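Local atomic coordinates of IroE protein (Escherichia coli, PDB entry 2GZR), a protein that hydrolyses the trilactone siderophore enterobactin and its glucosylated derivatives, preferring the iron-free forms and tending to cut once to give linear trimers. Residues His12-Ser17 and Val29-Pro34; Asp93-Ala98 and Arg112-Ser117; His148-Leu153 and Leu175-Asp180; Arg166-Ala171 and Cys195-Ala200. All blocks are in the same frame, centred on the assembly; numbering follows the deposited sequence.

How the contacts relate
Contacts 1 and 4 lie in the same mixed sheet, far apart (centres 24 Å). Contact 1 is the antiparallel hairpin at one edge, one strand largely exposed; contact 4, nearest of the four to the chain centre, pairs two parallel inner strands. Backbone bonds dominate both, although contact 4 also uses a histidine ring. Contacts 2 and 3 involve loops and helix starts, their centres 10 Å apart. Contact 2 is mostly buried and held by two hydrogen bonds, whereas contact 3 is partly buried and rests on side-chain packing, with no hydrogen bond between its segments. They meet where Thr95 and Ser114 pack on Tyr179. Contact 3 also joins contact 4, through a probable bond from Ser149 N to Ala171 O.

Contact 1: residues His12-Ser17 and Val29-Pro34; sequences HFSATS and VWTAVP
His12 and Val33 lie side by side and point the same way from a hydrogen-bonded antiparallel pair. The imidazole lies alongside the valine, with His12 CE1 3.4 Å from Val33 CB. Its CG stands between the backbone N and the carbonyl carbon (chi1 60°), a torsion that swings the ring back over the partner strand, and ND1 is hydrogen-bonded to Asn35. Further along this face Ser14 OG rests 3.8 Å from Thr31 CB, and Thr16 crosses Val29 at a slant, its OG1 making a weak 3.5 Å bond to Val29 O. The other face carries the phenyl ring of Phe13 and the indole of Trp30. There the ring of Phe13 comes obliquely to the methyl of Ala32, with CE1 3.6 Å from CB, and the methyl of Ala15 meets the Trp30 indole, CB to CD1 3.9 Å. Met55 of helix 51-57 touches both Phe13 and Trp30, which places this face against that helix. Between the faces run the backbone bonds. Thr31 N reaches Ser14 O over 2.9 Å at 172°, while the return bond from Ser14 N to Thr31 O is weak, bent to 128°. At the far end Val29 N binds Thr16 O at 2.9 Å. With strand 11-19 outermost in the sheet, the chemistry implies that main-chain bonds hold the hairpin together, supplemented by small apolar touches on one face and mixed polar and apolar touches on the other.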
loop_
_atom_site.group_PDB
_atom_site.type_symbol
_atom_site.label_atom_id
_atom_site.label_comp_id
_atom_site.label_asym_id
_atom_site.label_seq_id
_atom_site.Cartn_x
_atom_site.Cartn_y
_atom_site.Cartn_z
ATOM N N HIS A 12 -19.232 -2.638 -4.356
ATOM C CA HIS A 12 -20.086 -1.578 -3.828
ATOM C C HIS A 12 -19.189 -0.779 -2.881
ATOM O O HIS A 12 -18.332 -1.344 -2.206
ATOM C CB HIS A 12 -21.350 -2.116 -3.119
ATOM C CG HIS A 12 -21.085 -3.012 -1.950
ATOM N ND1 HIS A 12 -20.701 -4.329 -2.090
ATOM C CD2 HIS A 12 -21.195 -2.792 -0.618
ATOM C CE1 HIS A 12 -20.587 -4.880 -0.894
ATOM N NE2 HIS A 12 -20.882 -3.968 0.016
ATOM N N PHE A 13 -19.383 0.533 -2.847
ATOM C CA PHE A 13 -18.535 1.412 -2.048
ATOM C C PHE A 13 -19.183 2.115 -0.864
ATOM O O PHE A 13 -20.407 2.130 -0.717
ATOM C CB PHE A 13 -17.919 2.462 -2.973
ATOM C CG PHE A 13 -17.387 1.889 -4.249
ATOM C CD1 PHE A 13 -16.043 1.542 -4.368
ATOM C CD2 PHE A 13 -18.245 1.631 -5.317
ATOM C CE1 PHE A 13 -15.562 0.942 -5.534
ATOM C CE2 PHE A 13 -17.776 1.032 -6.484
ATOM C CZ PHE A 13 -16.432 0.685 -6.595
ATOM N N SER A 14 -18.322 2.690 -0.026
ATOM C CA SER A 14 -18.718 3.444 1.153
ATOM C C SER A 14 -17.535 4.335 1.533
ATOM O O SER A 14 -16.387 3.887 1.557
ATOM C CB SER A 14 -19.060 2.513 2.317
ATOM O OG SER A 14 -17.898 2.042 2.972
ATOM N N ALA A 15 -17.823 5.602 1.802
ATOM C CA ALA A 15 -16.802 6.561 2.183
ATOM C C ALA A 15 -16.964 6.893 3.659
ATOM O O ALA A 15 -18.079 6.905 4.191
ATOM C CB ALA A 15 -16.931 7.812 1.350
ATOM N N THR A 16 -15.847 7.152 4.328
ATOM C CA THR A 16 -15.878 7.475 5.746
ATOM C C THR A 16 -14.792 8.502 6.045
ATOM O O THR A 16 -13.857 8.672 5.263
ATOM C CB THR A 16 -15.672 6.211 6.597
ATOM O OG1 THR A 16 -14.365 5.675 6.356
ATOM C CG2 THR A 16 -16.711 5.160 6.223
ATOM N N SER A 17 -14.911 9.179 7.181
ATOM C CA SER A 17 -13.954 10.212 7.532
ATOM C C SER A 17 -13.129 9.986 8.786
ATOM O O SER A 17 -13.552 9.309 9.726
ATOM C CB SER A 17 -14.681 11.554 7.639
ATOM O OG SER A 17 -15.204 11.924 6.381
ATOM N N VAL A 29 -11.656 7.916 3.452
ATOM C CA VAL A 29 -11.345 6.517 3.197
ATOM C C VAL A 29 -12.493 5.804 2.482
ATOM O O VAL A 29 -13.615 5.753 2.974
ATOM C CB VAL A 29 -11.007 5.780 4.530
ATOM C CG1 VAL A 29 -10.641 4.313 4.257
ATOM C CG2 VAL A 29 -9.859 6.494 5.237
ATOM N N TRP A 30 -12.190 5.268 1.306
ATOM C CA TRP A 30 -13.167 4.547 0.507
ATOM C C TRP A 30 -12.947 3.066 0.677
ATOM O O TRP A 30 -11.841 2.577 0.443
ATOM C CB TRP A 30 -12.994 4.866 -0.967
ATOM C CG TRP A 30 -13.455 6.205 -1.356
ATOM C CD1 TRP A 30 -14.738 6.587 -1.613
ATOM C CD2 TRP A 30 -12.639 7.363 -1.546
ATOM N NE1 TRP A 30 -14.771 7.915 -1.958
ATOM C CE2 TRP A 30 -13.496 8.417 -1.925
ATOM C CE3 TRP A 30 -11.264 7.613 -1.435
ATOM C CZ2 TRP A 30 -13.025 9.707 -2.194
ATOM C CZ3 TRP A 30 -10.793 8.903 -1.705
ATOM C CH2 TRP A 30 -11.677 9.930 -2.080
ATOM N N THR A 31 -13.990 2.352 1.086
ATOM C CA THR A 31 -13.895 0.909 1.245
ATOM C C THR A 31 -14.697 0.269 0.112
ATOM O O THR A 31 -15.899 0.524 -0.030
ATOM C CB THR A 31 -14.467 0.436 2.598
ATOM O OG1 THR A 31 -13.859 1.178 3.660
ATOM C CG2 THR A 31 -14.173 -1.049 2.814
ATOM N N ALA A 32 -14.017 -0.540 -0.698
ATOM C CA ALA A 32 -14.643 -1.234 -1.821
ATOM C C ALA A 32 -14.786 -2.722 -1.478
ATOM O O ALA A 32 -13.792 -3.410 -1.232
ATOM C CB ALA A 32 -13.795 -1.062 -3.075
ATOM N N VAL A 33 -16.025 -3.209 -1.443
ATOM C CA VAL A 33 -16.283 -4.609 -1.123
ATOM C C VAL A 33 -16.758 -5.361 -2.364
ATOM O O VAL A 33 -17.667 -4.911 -3.066
ATOM C CB VAL A 33 -17.336 -4.726 -0.008
ATOM C CG1 VAL A 33 -17.623 -6.193 0.304
ATOM C CG2 VAL A 33 -16.836 -4.004 1.243
ATOM N N PRO A 34 -16.126 -6.508 -2.673
ATOM C CA PRO A 34 -16.548 -7.268 -3.856
ATOM C C PRO A 34 -18.036 -7.639 -3.787
ATOM O O PRO A 34 -18.557 -7.940 -2.710
ATOM C CB PRO A 34 -15.633 -8.492 -3.820
ATOM C CG PRO A 34 -14.391 -7.960 -3.173
ATOM C CD PRO A 34 -14.942 -7.121 -2.047
#

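Contact 2: residues Asp93-Ala98 and Arg112-Ser117; sequences DYTPAA and RKSGGS
Thr95 meets Gly115 through its hydroxyl, and its side chain can be followed outward from CB. Thr95 CB lies 3.8 Å from Gly115 N and also packs on the hydroxyl of Tyr179. From there OG1 is placed between the backbone N and the carbonyl carbon (chi1 56°), which turns it toward the incoming loop. Gly115 N donates to OG1 at 2.6 Å, almost straight at 175°, and the methylene of Ser114 closes on the same oxygen, CB to OG1 3.3 Å. OG1 is also hydrogen-bonded to Ala91 O, so one hydroxyl ties the end of helix 87-93 to the loop 112-117. A valine at Thr95 would probably leave both Gly115 N and Ala91 O without this shared partner, weakening the tie between loop and helix. The threonine carbonyl continues the contact: Ser117 N binds Thr95 O at 3.2 Å from above the carbonyl plane, and Gly115 CA makes a CA-H...O contact of 3.1 Å with it. A second contact of that type runs from Ser117 CA to Asp93 O. The side chain of Ser117 turns to Pro96, with OG 3.3 Å from Pro96 CA, and bonds to Asp157 of helix 150-161. Gly116 occupies the N-cap position of helix 117-132. The arrangement is a helix-to-helix connection of the esterase domain, beside the active site, with the nearest side-chain atoms of Tyr94 and Ser149 about 7 Å apart.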
loop_
_atom_site.group_PDB
_atom_site.type_symbol
_atom_site.label_atom_id
_atom_site.label_comp_id
_atom_site.label_asym_id
_atom_site.label_seq_id
_atom_site.Cartn_x
_atom_site.Cartn_y
_atom_site.Cartn_z
ATOM N N ASP A 93 2.834 12.396 6.112
ATOM C CA ASP A 93 2.384 11.098 6.623
ATOM C C ASP A 93 3.169 9.870 6.147
ATOM O O ASP A 93 3.220 8.866 6.853
ATOM C CB ASP A 93 0.906 10.852 6.284
ATOM C CG ASP A 93 -0.038 11.830 6.970
ATOM O OD1 ASP A 93 0.214 12.216 8.138
ATOM O OD2 ASP A 93 -1.051 12.193 6.337
ATOM N N TYR A 94 3.780 9.944 4.966
ATOM C CA TYR A 94 4.484 8.785 4.410
ATOM C C TYR A 94 5.989 8.665 4.650
ATOM O O TYR A 94 6.566 7.590 4.437
ATOM C CB TYR A 94 4.235 8.703 2.898
ATOM C CG TYR A 94 2.772 8.694 2.470
ATOM C CD1 TYR A 94 1.731 8.733 3.411
ATOM C CD2 TYR A 94 2.430 8.672 1.116
ATOM C CE1 TYR A 94 0.398 8.754 3.009
ATOM C CE2 TYR A 94 1.101 8.692 0.708
ATOM C CZ TYR A 94 0.089 8.735 1.655
ATOM O OH TYR A 94 -1.226 8.767 1.235
ATOM N N THR A 95 6.628 9.752 5.078
ATOM C CA THR A 95 8.069 9.720 5.301
ATOM C C THR A 95 8.445 9.263 6.698
ATOM O O THR A 95 7.847 9.680 7.686
ATOM C CB THR A 95 8.725 11.090 4.993
ATOM O OG1 THR A 95 8.106 12.119 5.770
ATOM C CG2 THR A 95 8.581 11.412 3.517
ATOM N N PRO A 96 9.452 8.382 6.789
ATOM C CA PRO A 96 9.939 7.825 8.055
ATOM C C PRO A 96 10.504 8.848 9.029
ATOM O O PRO A 96 11.243 9.752 8.647
ATOM C CB PRO A 96 10.982 6.804 7.605
ATOM C CG PRO A 96 11.545 7.444 6.386
ATOM C CD PRO A 96 10.292 7.924 5.668
ATOM N N ALA A 97 10.137 8.689 10.293
ATOM C CA ALA A 97 10.594 9.578 11.345
ATOM C C ALA A 97 12.083 9.371 11.607
ATOM O O ALA A 97 12.828 10.339 11.752
ATOM C CB ALA A 97 9.796 9.327 12.612
ATOM N N ALA A 98 12.512 8.110 11.656
ATOM C CA ALA A 98 13.917 7.779 11.903
ATOM C C ALA A 98 14.844 8.639 11.054
ATOM O O ALA A 98 15.772 9.257 11.574
ATOM C CB ALA A 98 14.170 6.305 11.623
ATOM N N ARG A 112 9.382 22.109 4.130
ATOM C CA ARG A 112 8.159 21.338 4.324
ATOM C C ARG A 112 8.317 20.268 5.400
ATOM O O ARG A 112 9.390 19.708 5.592
ATOM C CB ARG A 112 7.724 20.682 3.014
ATOM C CG ARG A 112 6.473 19.832 3.144
ATOM C CD ARG A 112 6.126 19.132 1.843
ATOM N NE ARG A 112 5.542 20.033 0.854
ATOM C CZ ARG A 112 5.236 19.677 -0.391
ATOM N NH1 ARG A 112 5.464 18.434 -0.799
ATOM N NH2 ARG A 112 4.695 20.559 -1.226
ATOM N N LYS A 113 7.220 19.988 6.087
ATOM C CA LYS A 113 7.174 19.016 7.173
ATOM C C LYS A 113 7.220 17.540 6.731
ATOM O O LYS A 113 6.456 17.116 5.867
ATOM C CB LYS A 113 5.901 19.291 7.975
ATOM C CG LYS A 113 5.693 18.449 9.212
ATOM C CD LYS A 113 4.331 18.766 9.828
ATOM C CE LYS A 113 3.214 18.613 8.791
ATOM N NZ LYS A 113 1.875 19.037 9.291
ATOM N N SER A 114 8.123 16.763 7.325
ATOM C CA SER A 114 8.233 15.337 7.004
ATOM C C SER A 114 8.375 14.479 8.274
ATOM O O SER A 114 8.497 15.014 9.383
ATOM C CB SER A 114 9.439 15.088 6.094
ATOM O OG SER A 114 10.654 15.307 6.787
ATOM N N GLY A 115 8.345 13.158 8.106
ATOM C CA GLY A 115 8.513 12.251 9.235
ATOM C C GLY A 115 7.302 11.880 10.078
ATOM O O GLY A 115 7.447 11.596 11.264
ATOM N N GLY A 116 6.113 11.864 9.483
ATOM C CA GLY A 116 4.929 11.525 10.249
ATOM C C GLY A 116 4.438 10.097 10.071
ATOM O O GLY A 116 3.311 9.789 10.450
ATOM N N SER A 117 5.286 9.224 9.527
ATOM C CA SER A 117 4.906 7.835 9.269
ATOM C C SER A 117 4.386 7.059 10.479
ATOM O O SER A 117 3.365 6.387 10.380
ATOM C CB SER A 117 6.069 7.066 8.602
ATOM O OG SER A 117 7.144 6.826 9.487
#

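Contact 3: residues His148-Leu153 and Leu175-Asp180; sequences HSYGGL and LGRGYD
The carbonyl oxygen of Leu175, a residue that packs against Leu153, takes two N-H groups from its own loop: Tyr179 N at 3.2 Å and, in a weak bond, Arg177 N at 2.7 Å. This turn presents Leu175, Arg177 and Tyr179 to the start of helix 150-161, and no hydrogen bond crosses between the segments. The apolar meeting is led by Leu153, whose two methyls divide the work. Its CD1 approaches the Tyr179 ring obliquely, 3.5 Å from CD1 of that tyrosine, the two side chains crossing at about a right angle; the other methyl, CD2, lies 4.0 Å from Leu175 CB. Tyr150 fills the neighbouring position. Its CG is anti to the carbonyl carbon (chi1 -86°), and the ring end reaches the loop, with CE1 3.7 Å from Arg177 CD and 4.1 Å from Tyr179 CE1. The guanidinium plane is turned 73° from the phenol ring, so the two do not stack; the arginine bend at chi3 (51°) carries its head off while the CD methylene does the touching. Leu153 CD1 lies at the edge of the Tyr150 ring, in its plane, and thus joins the two tyrosines. An alanine at Tyr150 is likely to open a gap beside Tyr179 and leave the Arg177 methylene without its aromatic neighbour. Just before Tyr150, active-site Ser149 sits on the nucleophile elbow between strand 143-148 and helix 150-161, its OG hydrogen-bonded to His247. Leu182 and Leu183 of helix 180-187 back Leu153 and Leu175, while helix 87-93 touches Tyr150.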
loop_
_atom_site.group_PDB
_atom_site.type_symbol
_atom_site.label_atom_id
_atom_site.label_comp_id
_atom_site.label_asym_id
_atom_site.label_seq_id
_atom_site.Cartn_x
_atom_site.Cartn_y
_atom_site.Cartn_z
ATOM N N HIS A 148 3.274 3.956 -3.176
ATOM C CA HIS A 148 4.151 4.333 -4.284
ATOM C C HIS A 148 4.876 5.649 -4.015
ATOM O O HIS A 148 4.306 6.586 -3.438
ATOM C CB HIS A 148 3.333 4.415 -5.576
ATOM C CG HIS A 148 4.045 5.067 -6.724
ATOM N ND1 HIS A 148 4.232 6.431 -6.811
ATOM C CD2 HIS A 148 4.573 4.544 -7.858
ATOM C CE1 HIS A 148 4.842 6.722 -7.948
ATOM N NE2 HIS A 148 5.058 5.595 -8.601
ATOM N N SER A 149 6.145 5.701 -4.426
ATOM C CA SER A 149 6.983 6.885 -4.249
ATOM C C SER A 149 7.163 7.129 -2.747
ATOM O O SER A 149 7.802 6.320 -2.076
ATOM C CB SER A 149 6.325 8.090 -4.930
ATOM O OG SER A 149 7.310 8.985 -5.412
ATOM N N TYR A 150 6.634 8.237 -2.217
ATOM C CA TYR A 150 6.726 8.482 -0.769
ATOM C C TYR A 150 5.938 7.366 -0.082
ATOM O O TYR A 150 6.274 6.931 1.014
ATOM C CB TYR A 150 6.100 9.826 -0.367
ATOM C CG TYR A 150 7.015 11.019 -0.467
ATOM C CD1 TYR A 150 8.374 10.901 -0.198
ATOM C CD2 TYR A 150 6.513 12.277 -0.797
ATOM C CE1 TYR A 150 9.222 12.007 -0.258
ATOM C CE2 TYR A 150 7.351 13.394 -0.858
ATOM C CZ TYR A 150 8.706 13.248 -0.589
ATOM O OH TYR A 150 9.550 14.329 -0.666
ATOM N N GLY A 151 4.873 6.926 -0.743
ATOM C CA GLY A 151 4.065 5.852 -0.211
ATOM C C GLY A 151 4.930 4.612 -0.142
ATOM O O GLY A 151 4.767 3.786 0.761
ATOM N N GLY A 152 5.857 4.499 -1.097
ATOM C CA GLY A 152 6.771 3.370 -1.140
ATOM C C GLY A 152 7.604 3.329 0.125
ATOM O O GLY A 152 7.766 2.278 0.742
ATOM N N LEU A 153 8.123 4.484 0.526
ATOM C CA LEU A 153 8.933 4.587 1.736
ATOM C C LEU A 153 8.150 4.221 2.996
ATOM O O LEU A 153 8.712 3.681 3.957
ATOM C CB LEU A 153 9.466 6.013 1.902
ATOM C CG LEU A 153 10.237 6.640 0.737
ATOM C CD1 LEU A 153 10.642 8.054 1.119
ATOM C CD2 LEU A 153 11.467 5.791 0.396
ATOM N N LEU A 175 13.649 6.817 -2.307
ATOM C CA LEU A 175 14.680 6.840 -1.283
ATOM C C LEU A 175 15.831 7.777 -1.668
ATOM O O LEU A 175 16.563 8.266 -0.806
ATOM C CB LEU A 175 15.169 5.410 -1.026
ATOM C CG LEU A 175 15.255 4.504 -2.256
ATOM C CD1 LEU A 175 16.481 4.877 -3.064
ATOM C CD2 LEU A 175 15.320 3.040 -1.831
ATOM N N GLY A 176 15.961 8.051 -2.961
ATOM C CA GLY A 176 17.015 8.933 -3.424
ATOM C C GLY A 176 16.760 10.400 -3.111
ATOM O O GLY A 176 17.058 11.275 -3.920
ATOM N N ARG A 177 16.210 10.676 -1.936
ATOM C CA ARG A 177 15.933 12.052 -1.549
ATOM C C ARG A 177 15.852 12.209 -0.037
ATOM O O ARG A 177 14.800 12.548 0.510
ATOM C CB ARG A 177 14.629 12.528 -2.191
ATOM C CG ARG A 177 13.439 11.632 -1.927
ATOM C CD ARG A 177 12.145 12.236 -2.453
ATOM N NE ARG A 177 12.246 12.655 -3.849
ATOM C CZ ARG A 177 12.742 13.824 -4.249
ATOM N NH1 ARG A 177 13.187 14.704 -3.361
ATOM N NH2 ARG A 177 12.797 14.115 -5.543
ATOM N N GLY A 178 16.976 11.965 0.628
ATOM C CA GLY A 178 17.024 12.078 2.072
ATOM C C GLY A 178 16.518 10.829 2.772
ATOM O O GLY A 178 16.324 10.844 3.991
ATOM N N TYR A 179 16.306 9.746 2.022
ATOM C CA TYR A 179 15.807 8.511 2.629
ATOM C C TYR A 179 16.538 7.254 2.193
ATOM O O TYR A 179 16.058 6.140 2.418
ATOM C CB TYR A 179 14.304 8.358 2.360
ATOM C CG TYR A 179 13.495 9.515 2.898
ATOM C CD1 TYR A 179 12.949 10.468 2.038
ATOM C CD2 TYR A 179 13.326 9.690 4.272
ATOM C CE1 TYR A 179 12.259 11.567 2.533
ATOM C CE2 TYR A 179 12.638 10.787 4.779
ATOM C CZ TYR A 179 12.109 11.722 3.903
ATOM O OH TYR A 179 11.435 12.815 4.397
ATOM N N ASP A 180 17.703 7.440 1.577
ATOM C CA ASP A 180 18.535 6.327 1.115
ATOM C C ASP A 180 18.857 5.342 2.236
ATOM O O ASP A 180 18.999 4.141 2.002
ATOM C CB ASP A 180 19.847 6.866 0.539
ATOM C CG ASP A 180 19.723 7.270 -0.907
ATOM O OD1 ASP A 180 19.528 6.366 -1.751
ATOM O OD2 ASP A 180 19.823 8.486 -1.194
#

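Contact 4: residues Arg166-Ala171 and Cys195-Ala200; sequences RSYYSA and CTKHLA
Tyr168 and Ala200 belong to neighbouring parallel strands of the central sheet of this alpha/beta-hydrolase esterase. Ala200 N donates to Tyr168 O at 2.8 Å, and Ser170 N to Ala200 O at 2.9 Å, the alternating reach expected of parallel pairing. At the strand start a side chain replaces the backbone acceptor: Tyr168 N binds His198 ND1 at 2.9 Å, 165° at the hydrogen and near the ring plane. The histidine CG is anti to its main-chain nitrogen (chi1 159°), which lays the ring toward strand 167-171. As ND1 accepts, the bond is consistent with a proton on NE2. The strands are linked by a beta-alpha-beta crossover through helix 180-187. On one side of the sheet the edge of His198 meets the face of Tyr169, centroids 5.4 Å apart and planes at 56°, and Ser167 OG sits 3.9 Å above the His198 plane, toward its rim. Tyr169 CD1 also touches Ala200 CB at 4.0 Å, while its hydroxyl bonds to Asp261. On the other side Lys197 runs extended to Tyr168, CE lying 3.6 Å from OH; its NZ goes on to the carbonyls of Trp159 and Ser162.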
loop_
_atom_site.group_PDB
_atom_site.type_symbol
_atom_site.label_atom_id
_atom_site.label_comp_id
_atom_site.label_asym_id
_atom_site.label_seq_id
_atom_site.Cartn_x
_atom_site.Cartn_y
_atom_site.Cartn_z
ATOM N N ARG A 166 0.577 -8.427 6.398
ATOM C CA ARG A 166 1.280 -9.638 6.008
ATOM C C ARG A 166 2.022 -9.414 4.696
ATOM O O ARG A 166 3.196 -9.763 4.574
ATOM C CB ARG A 166 0.298 -10.803 5.872
ATOM C CG ARG A 166 -0.652 -10.959 7.058
ATOM C CD ARG A 166 0.010 -10.640 8.413
ATOM N NE ARG A 166 1.276 -11.344 8.641
ATOM C CZ ARG A 166 1.412 -12.670 8.691
ATOM N NH1 ARG A 166 0.355 -13.457 8.524
ATOM N NH2 ARG A 166 2.607 -13.210 8.917
ATOM N N SER A 167 1.340 -8.841 3.712
ATOM C CA SER A 167 1.986 -8.560 2.439
ATOM C C SER A 167 2.311 -7.078 2.339
ATOM O O SER A 167 1.518 -6.221 2.730
ATOM C CB SER A 167 1.104 -8.991 1.267
ATOM O OG SER A 167 1.125 -10.401 1.133
ATOM N N TYR A 168 3.495 -6.785 1.821
ATOM C CA TYR A 168 3.945 -5.405 1.692
ATOM C C TYR A 168 4.437 -5.122 0.277
ATOM O O TYR A 168 5.349 -5.788 -0.226
ATOM C CB TYR A 168 5.062 -5.128 2.696
ATOM C CG TYR A 168 4.641 -5.241 4.140
ATOM C CD1 TYR A 168 4.439 -4.096 4.919
ATOM C CD2 TYR A 168 4.487 -6.495 4.750
ATOM C CE1 TYR A 168 4.098 -4.191 6.286
ATOM C CE2 TYR A 168 4.144 -6.608 6.110
ATOM C CZ TYR A 168 3.955 -5.450 6.872
ATOM O OH TYR A 168 3.652 -5.554 8.219
ATOM N N TYR A 169 3.814 -4.130 -0.350
ATOM C CA TYR A 169 4.147 -3.730 -1.705
ATOM C C TYR A 169 4.721 -2.310 -1.747
ATOM O O TYR A 169 3.977 -1.322 -1.684
ATOM C CB TYR A 169 2.892 -3.803 -2.586
ATOM C CG TYR A 169 2.262 -5.184 -2.677
ATOM C CD1 TYR A 169 2.696 -6.109 -3.628
ATOM C CD2 TYR A 169 1.231 -5.564 -1.812
ATOM C CE1 TYR A 169 2.122 -7.380 -3.720
ATOM C CE2 TYR A 169 0.650 -6.834 -1.896
ATOM C CZ TYR A 169 1.102 -7.737 -2.855
ATOM O OH TYR A 169 0.536 -8.990 -2.956
ATOM N N SER A 170 6.045 -2.215 -1.837
ATOM C CA SER A 170 6.725 -0.923 -1.921
ATOM C C SER A 170 7.013 -0.664 -3.394
ATOM O O SER A 170 7.791 -1.389 -4.021
ATOM C CB SER A 170 8.042 -0.943 -1.125
ATOM O OG SER A 170 8.694 0.328 -1.153
ATOM N N ALA A 171 6.383 0.362 -3.955
ATOM C CA ALA A 171 6.582 0.676 -5.365
ATOM C C ALA A 171 7.311 2.005 -5.606
ATOM O O ALA A 171 6.915 3.054 -5.087
ATOM C CB ALA A 171 5.238 0.676 -6.083
ATOM N N CYS A 195 12.410 -13.421 9.321
ATOM C CA CYS A 195 12.573 -14.601 8.470
ATOM C C CYS A 195 11.414 -14.979 7.545
ATOM O O CYS A 195 11.639 -15.422 6.419
ATOM C CB CYS A 195 12.947 -15.820 9.312
ATOM S SG CYS A 195 13.362 -17.259 8.294
ATOM N N THR A 196 10.177 -14.809 7.986
ATOM C CA THR A 196 9.066 -15.190 7.113
ATOM C C THR A 196 8.344 -14.041 6.411
ATOM O O THR A 196 7.666 -14.255 5.406
ATOM C CB THR A 196 8.016 -15.999 7.895
ATOM O OG1 THR A 196 7.373 -15.145 8.855
ATOM C CG2 THR A 196 8.685 -17.171 8.614
ATOM N N LYS A 197 8.499 -12.827 6.929
ATOM C CA LYS A 197 7.818 -11.653 6.376
ATOM C C LYS A 197 7.936 -11.454 4.866
ATOM O O LYS A 197 9.004 -11.631 4.284
ATOM C CB LYS A 197 8.298 -10.391 7.099
ATOM C CG LYS A 197 7.183 -9.404 7.449
ATOM C CD LYS A 197 7.695 -8.363 8.428
ATOM C CE LYS A 197 6.609 -7.407 8.899
ATOM N NZ LYS A 197 7.125 -6.580 10.029
ATOM N N HIS A 198 6.819 -11.088 4.237
ATOM C CA HIS A 198 6.800 -10.828 2.801
ATOM C C HIS A 198 7.156 -9.365 2.488
ATOM O O HIS A 198 6.800 -8.459 3.237
ATOM C CB HIS A 198 5.426 -11.153 2.209
ATOM C CG HIS A 198 5.166 -10.476 0.898
ATOM N ND1 HIS A 198 4.806 -9.146 0.806
ATOM C CD2 HIS A 198 5.277 -10.924 -0.375
ATOM C CE1 HIS A 198 4.707 -8.806 -0.467
ATOM N NE2 HIS A 198 4.988 -9.866 -1.205
ATOM N N LEU A 199 7.863 -9.150 1.383
ATOM C CA LEU A 199 8.251 -7.806 0.950
ATOM C C LEU A 199 8.504 -7.782 -0.547
ATOM O O LEU A 199 9.460 -8.374 -1.038
ATOM C CB LEU A 199 9.510 -7.327 1.670
ATOM C CG LEU A 199 10.086 -6.013 1.121
ATOM C CD1 LEU A 199 9.030 -4.900 1.174
ATOM C CD2 LEU A 199 11.310 -5.636 1.912
ATOM N N ALA A 200 7.637 -7.092 -1.264
ATOM C CA ALA A 200 7.759 -6.990 -2.699
ATOM C C ALA A 200 8.081 -5.554 -3.118
ATOM O O ALA A 200 7.260 -4.642 -2.962
ATOM C CB ALA A 200 6.472 -7.449 -3.349
#